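Local coordinates for protein interferon (Danio rerio, PDB 3PIV) that probably acts as a secreted type I interferon, a helical cytokine that would bind a cell-surface receptor in antiviral defence, at residues A[29-34]-A[140-145]; A[66-71]-A[135-140]. All blocks are in the same frame, centred on the assembly; numbering follows the deposited sequence.

From the N terminus, the chain runs through helix 10-23 into the loop that carries 29-34. Contact 1 lays this loop on 140-145 of the last long helix, 134-158, and so closes a span of 105 intervening residues. Helix 48-66 ends at M66, and 66-71 begins the loop toward helix 79-101. Contact 2 joins that turn to 135-140, just ahead on the same last helix. The span closed by contact 2 lies wholly within that of contact 1. Helix 134-158 therefore holds two separate connections of the helical cytokine fold. I140 belongs to both contacts, and Q139 of contact 2 also hydrogen-bonds to T33 and E32 of contact 1.

Contact 1. Residues A[29-34]-A[140-145]; sequences ADLETP and IRRVVK
A29 opens the contact with its carbonyl. Its O lies 3.4 Å from R142 CG, alongside the aliphatic part of that side chain. A water accepts from R142 NE at 2.7 Å, in the plane of the guanidinium, and donates weakly to A29 O. D30 points its CB away from the helix. L31 crosses R142 at about a right angle. Its CB sits over the centre of one guanidinium face, 4.0 Å above the plane, while K145 CD lies off-centre over the opposite face. R142 reaches this slot because CG is anti to the backbone N and the chain bends at chi2 (55°). L31 CD2 also meets V143 CG2 at 4.0 Å. T33 follows, with CB 3.7 Å from V143 CG2. P34 brings its O near that methyl too. Direct hydrogen bonds from the loop to helix 134-158 come one residue earlier, at Q139, from D30 O, E32 N and T33 OG1. Between 29-34 and 140-145 themselves, carbon contacts and one water do the joining. The R142 methylenes pack on the loop, L31 and K145 carbons sandwich the guanidinium, and the water and S146 OG serve its NE and NH1, which probably fixes its orientation.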
# COMPACT_ATOMS: atom_id res chain seq x y z
N ALA A 29 -1.80 -11.75 -11.74
CA ALA A 29 -3.15 -12.26 -11.95
C ALA A 29 -4.09 -11.12 -12.38
O ALA A 29 -3.78 -9.95 -12.19
CB ALA A 29 -3.67 -12.94 -10.69
N ASP A 30 -5.23 -11.47 -12.96
CA ASP A 30 -6.22 -10.46 -13.32
C ASP A 30 -6.79 -9.84 -12.04
O ASP A 30 -6.99 -10.53 -11.04
CB ASP A 30 -7.34 -11.06 -14.16
CG ASP A 30 -6.88 -11.43 -15.56
OD1 ASP A 30 -6.10 -10.66 -16.17
OD2 ASP A 30 -7.31 -12.48 -16.07
N LEU A 31 -7.04 -8.54 -12.07
CA LEU A 31 -7.61 -7.87 -10.91
C LEU A 31 -9.05 -8.32 -10.78
O LEU A 31 -9.92 -7.86 -11.53
CB LEU A 31 -7.57 -6.35 -11.08
CG LEU A 31 -7.58 -5.45 -9.83
CD1 LEU A 31 -8.39 -4.18 -10.08
CD2 LEU A 31 -8.11 -6.15 -8.60
N GLU A 32 -9.30 -9.23 -9.84
CA GLU A 32 -10.66 -9.73 -9.60
C GLU A 32 -11.08 -9.52 -8.14
O GLU A 32 -11.95 -10.23 -7.62
CB GLU A 32 -10.76 -11.19 -10.02
CG GLU A 32 -10.77 -11.37 -11.56
CD GLU A 32 -10.65 -12.83 -12.01
OE1 GLU A 32 -10.50 -13.73 -11.14
OE2 GLU A 32 -10.69 -13.07 -13.24
N THR A 33 -10.46 -8.54 -7.51
CA THR A 33 -10.70 -8.23 -6.10
C THR A 33 -11.02 -6.74 -5.94
O THR A 33 -10.48 -5.90 -6.67
CB THR A 33 -9.45 -8.59 -5.26
OG1 THR A 33 -9.18 -9.99 -5.39
CG2 THR A 33 -9.65 -8.23 -3.78
N PRO A 34 -11.89 -6.41 -4.99
CA PRO A 34 -12.29 -5.02 -4.70
C PRO A 34 -11.10 -4.10 -4.43
O PRO A 34 -10.09 -4.51 -3.85
CB PRO A 34 -13.13 -5.17 -3.43
CG PRO A 34 -13.70 -6.56 -3.53
CD PRO A 34 -12.63 -7.38 -4.17
N ILE A 140 -4.12 -10.45 -3.81
CA ILE A 140 -3.55 -9.41 -2.95
C ILE A 140 -2.41 -8.68 -3.66
O ILE A 140 -2.35 -7.45 -3.66
CB ILE A 140 -3.09 -9.98 -1.58
CG1 ILE A 140 -4.24 -9.95 -0.56
CG2 ILE A 140 -1.93 -9.16 -1.01
CD1 ILE A 140 -5.56 -10.43 -1.08
N ARG A 141 -1.51 -9.43 -4.29
CA ARG A 141 -0.41 -8.87 -5.03
C ARG A 141 -0.89 -7.95 -6.18
O ARG A 141 -0.38 -6.83 -6.36
CB ARG A 141 0.46 -10.00 -5.56
CG ARG A 141 1.64 -9.57 -6.38
CD ARG A 141 2.54 -10.75 -6.63
NE ARG A 141 3.61 -10.42 -7.56
CZ ARG A 141 3.76 -10.99 -8.75
NH1 ARG A 141 2.91 -11.92 -9.15
NH2 ARG A 141 4.78 -10.64 -9.52
N ARG A 142 -1.87 -8.40 -6.94
CA ARG A 142 -2.41 -7.55 -8.01
C ARG A 142 -3.03 -6.28 -7.42
O ARG A 142 -2.82 -5.19 -7.95
CB ARG A 142 -3.43 -8.30 -8.86
CG ARG A 142 -4.07 -7.44 -9.99
CD ARG A 142 -3.02 -6.81 -10.89
NE ARG A 142 -3.58 -5.88 -11.88
CZ ARG A 142 -3.86 -4.60 -11.63
NH1 ARG A 142 -3.65 -4.09 -10.43
NH2 ARG A 142 -4.36 -3.83 -12.60
N VAL A 143 -3.74 -6.41 -6.30
CA VAL A 143 -4.37 -5.27 -5.62
C VAL A 143 -3.33 -4.25 -5.15
O VAL A 143 -3.50 -3.05 -5.35
CB VAL A 143 -5.26 -5.70 -4.43
CG1 VAL A 143 -5.53 -4.52 -3.50
CG2 VAL A 143 -6.58 -6.29 -4.93
N VAL A 144 -2.25 -4.73 -4.54
CA VAL A 144 -1.18 -3.86 -4.06
C VAL A 144 -0.53 -3.08 -5.21
O VAL A 144 -0.17 -1.92 -5.05
CB VAL A 144 -0.10 -4.67 -3.31
CG1 VAL A 144 1.16 -3.84 -3.10
CG2 VAL A 144 -0.65 -5.15 -1.98
N LYS A 145 -0.40 -3.73 -6.36
CA LYS A 145 0.05 -3.04 -7.57
C LYS A 145 -0.83 -1.83 -7.84
O LYS A 145 -0.33 -0.74 -8.10
CB LYS A 145 0.04 -3.98 -8.78
CG LYS A 145 0.53 -3.29 -10.08
CD LYS A 145 0.41 -4.21 -11.29
CE LYS A 145 1.09 -3.63 -12.51
NZ LYS A 145 1.07 -4.60 -13.65
O HOH W 1 -4.04 -7.29 -14.17

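Contact 2. Residues A[66-71]-A[135-140]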
# COMPACT_ATOMS: atom_id res chain seq x y z
N MET A 66 1.78 -7.65 3.77
CA MET A 66 2.75 -8.43 3.00
C MET A 66 3.76 -9.14 3.90
O MET A 66 4.44 -10.06 3.47
CB MET A 66 3.49 -7.54 1.99
CG MET A 66 2.59 -7.02 0.85
SD MET A 66 2.01 -8.33 -0.23
CE MET A 66 3.45 -8.67 -1.24
N ASP A 67 3.84 -8.68 5.15
CA ASP A 67 4.76 -9.22 6.14
C ASP A 67 4.16 -10.50 6.70
O ASP A 67 3.77 -10.55 7.87
CB ASP A 67 4.95 -8.18 7.27
CG ASP A 67 6.04 -8.58 8.29
OD1 ASP A 67 6.86 -9.47 8.00
OD2 ASP A 67 6.07 -7.97 9.39
N ALA A 68 4.06 -11.53 5.86
CA ALA A 68 3.29 -12.73 6.21
C ALA A 68 3.95 -14.02 5.71
O ALA A 68 3.27 -14.93 5.25
CB ALA A 68 1.85 -12.61 5.68
N ARG A 69 5.27 -14.07 5.79
CA ARG A 69 6.02 -15.25 5.37
C ARG A 69 5.41 -16.54 5.92
O ARG A 69 5.33 -17.54 5.22
CB ARG A 69 7.47 -15.09 5.79
CG ARG A 69 7.68 -14.03 6.89
CD ARG A 69 7.46 -12.53 6.46
NE ARG A 69 8.66 -11.76 6.77
CZ ARG A 69 9.69 -11.60 5.92
NH1 ARG A 69 9.65 -12.13 4.68
NH2 ARG A 69 10.75 -10.91 6.32
N GLU A 70 4.97 -16.50 7.17
CA GLU A 70 4.35 -17.64 7.82
C GLU A 70 3.09 -18.15 7.12
O GLU A 70 2.64 -19.26 7.40
CB GLU A 70 4.07 -17.32 9.29
CG GLU A 70 2.82 -16.47 9.57
CD GLU A 70 3.09 -14.96 9.54
OE1 GLU A 70 3.86 -14.48 8.68
OE2 GLU A 70 2.50 -14.24 10.38
N HIS A 71 2.53 -17.35 6.20
CA HIS A 71 1.32 -17.73 5.46
C HIS A 71 1.52 -17.80 3.95
O HIS A 71 0.55 -17.69 3.20
CB HIS A 71 0.17 -16.74 5.72
CG HIS A 71 -0.26 -16.69 7.14
ND1 HIS A 71 -0.22 -15.54 7.90
CD2 HIS A 71 -0.74 -17.66 7.96
CE1 HIS A 71 -0.66 -15.81 9.12
NE2 HIS A 71 -0.98 -17.08 9.18
N GLU A 135 -3.75 -18.26 -5.37
CA GLU A 135 -4.57 -17.27 -6.08
C GLU A 135 -5.12 -16.19 -5.15
O GLU A 135 -5.35 -15.07 -5.58
CB GLU A 135 -5.70 -17.91 -6.90
CG GLU A 135 -5.65 -17.60 -8.42
CD GLU A 135 -5.10 -16.20 -8.81
OE1 GLU A 135 -5.64 -15.15 -8.36
OE2 GLU A 135 -4.13 -16.16 -9.61
N ALA A 136 -5.34 -16.52 -3.88
CA ALA A 136 -5.68 -15.49 -2.90
C ALA A 136 -4.50 -14.52 -2.77
O ALA A 136 -4.69 -13.30 -2.84
CB ALA A 136 -6.05 -16.08 -1.56
N TRP A 137 -3.29 -15.05 -2.61
CA TRP A 137 -2.10 -14.21 -2.55
C TRP A 137 -1.91 -13.40 -3.84
O TRP A 137 -1.54 -12.23 -3.80
CB TRP A 137 -0.85 -15.02 -2.21
CG TRP A 137 -0.60 -15.14 -0.72
CD1 TRP A 137 -0.52 -16.29 0.01
CD2 TRP A 137 -0.41 -14.06 0.21
NE1 TRP A 137 -0.29 -15.99 1.34
CE2 TRP A 137 -0.22 -14.63 1.49
CE3 TRP A 137 -0.39 -12.67 0.09
CZ2 TRP A 137 -0.01 -13.86 2.63
CZ3 TRP A 137 -0.19 -11.90 1.23
CH2 TRP A 137 0.01 -12.50 2.48
N GLU A 138 -2.17 -14.01 -4.99
CA GLU A 138 -1.99 -13.32 -6.26
C GLU A 138 -3.01 -12.20 -6.45
O GLU A 138 -2.69 -11.18 -7.07
CB GLU A 138 -2.02 -14.31 -7.42
CG GLU A 138 -0.82 -15.22 -7.45
CD GLU A 138 0.48 -14.48 -7.77
OE1 GLU A 138 0.42 -13.30 -8.18
OE2 GLU A 138 1.57 -15.09 -7.61
N GLN A 139 -4.20 -12.36 -5.89
CA GLN A 139 -5.15 -11.25 -5.87
C GLN A 139 -4.59 -10.12 -5.02
O GLN A 139 -4.57 -8.98 -5.45
CB GLN A 139 -6.50 -11.69 -5.35
CG GLN A 139 -7.29 -12.48 -6.36
CD GLN A 139 -7.44 -11.72 -7.67
OE1 GLN A 139 -8.14 -10.71 -7.73
NE2 GLN A 139 -6.79 -12.20 -8.72
N ILE A 140 -4.12 -10.45 -3.81
CA ILE A 140 -3.55 -9.41 -2.95
C ILE A 140 -2.41 -8.68 -3.66
O ILE A 140 -2.35 -7.45 -3.66
CB ILE A 140 -3.09 -9.98 -1.58
CG1 ILE A 140 -4.24 -9.95 -0.56
CG2 ILE A 140 -1.93 -9.16 -1.01
CD1 ILE A 140 -5.56 -10.43 -1.08
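This corner of the helical cytokine bundle joins the end of helix 48-66 to helix 134-158. The main bump is the indole of W137, which projects from the last helix into a hollow formed by M66, A68 and H71. D67 centres an inverse gamma turn. A little further on, H71 N bonds back to A68 O. The CB atoms of A68 and H71 both point toward the helix. A68 CB meets the six-membered part of the indole at its edge, 3.7 Å from W137 CH2. H71 CB lies further along the rim, 4.2 Å from W137 CZ2. M66 SD approaches obliquely, 4.4 Å from W137 CZ3. M66 gets there by curling back: its CB points away from the helix, but the chain bends at chi2 (-66°) and again at chi3. M66 SD also touches the CG2 branch of I140, at 4.1 Å, and these two side chains run antiparallel alongside each other. V75, M72 and L127 also touch the indole, so W137 is buried. The H71 ring turns to stack with Y132, while E70 CG lies over one of its faces. Away from the indole, R69 NE and D67 OD1 form a salt bridge. Burial of the indole N-H is paid for by one bond to the backbone. W137 NE1 donates to H71 O at 2.7 Å with an N-H...O angle of 159°; the oxygen lies near the ring plane, but the nitrogen stands 38° out of the carbonyl plane.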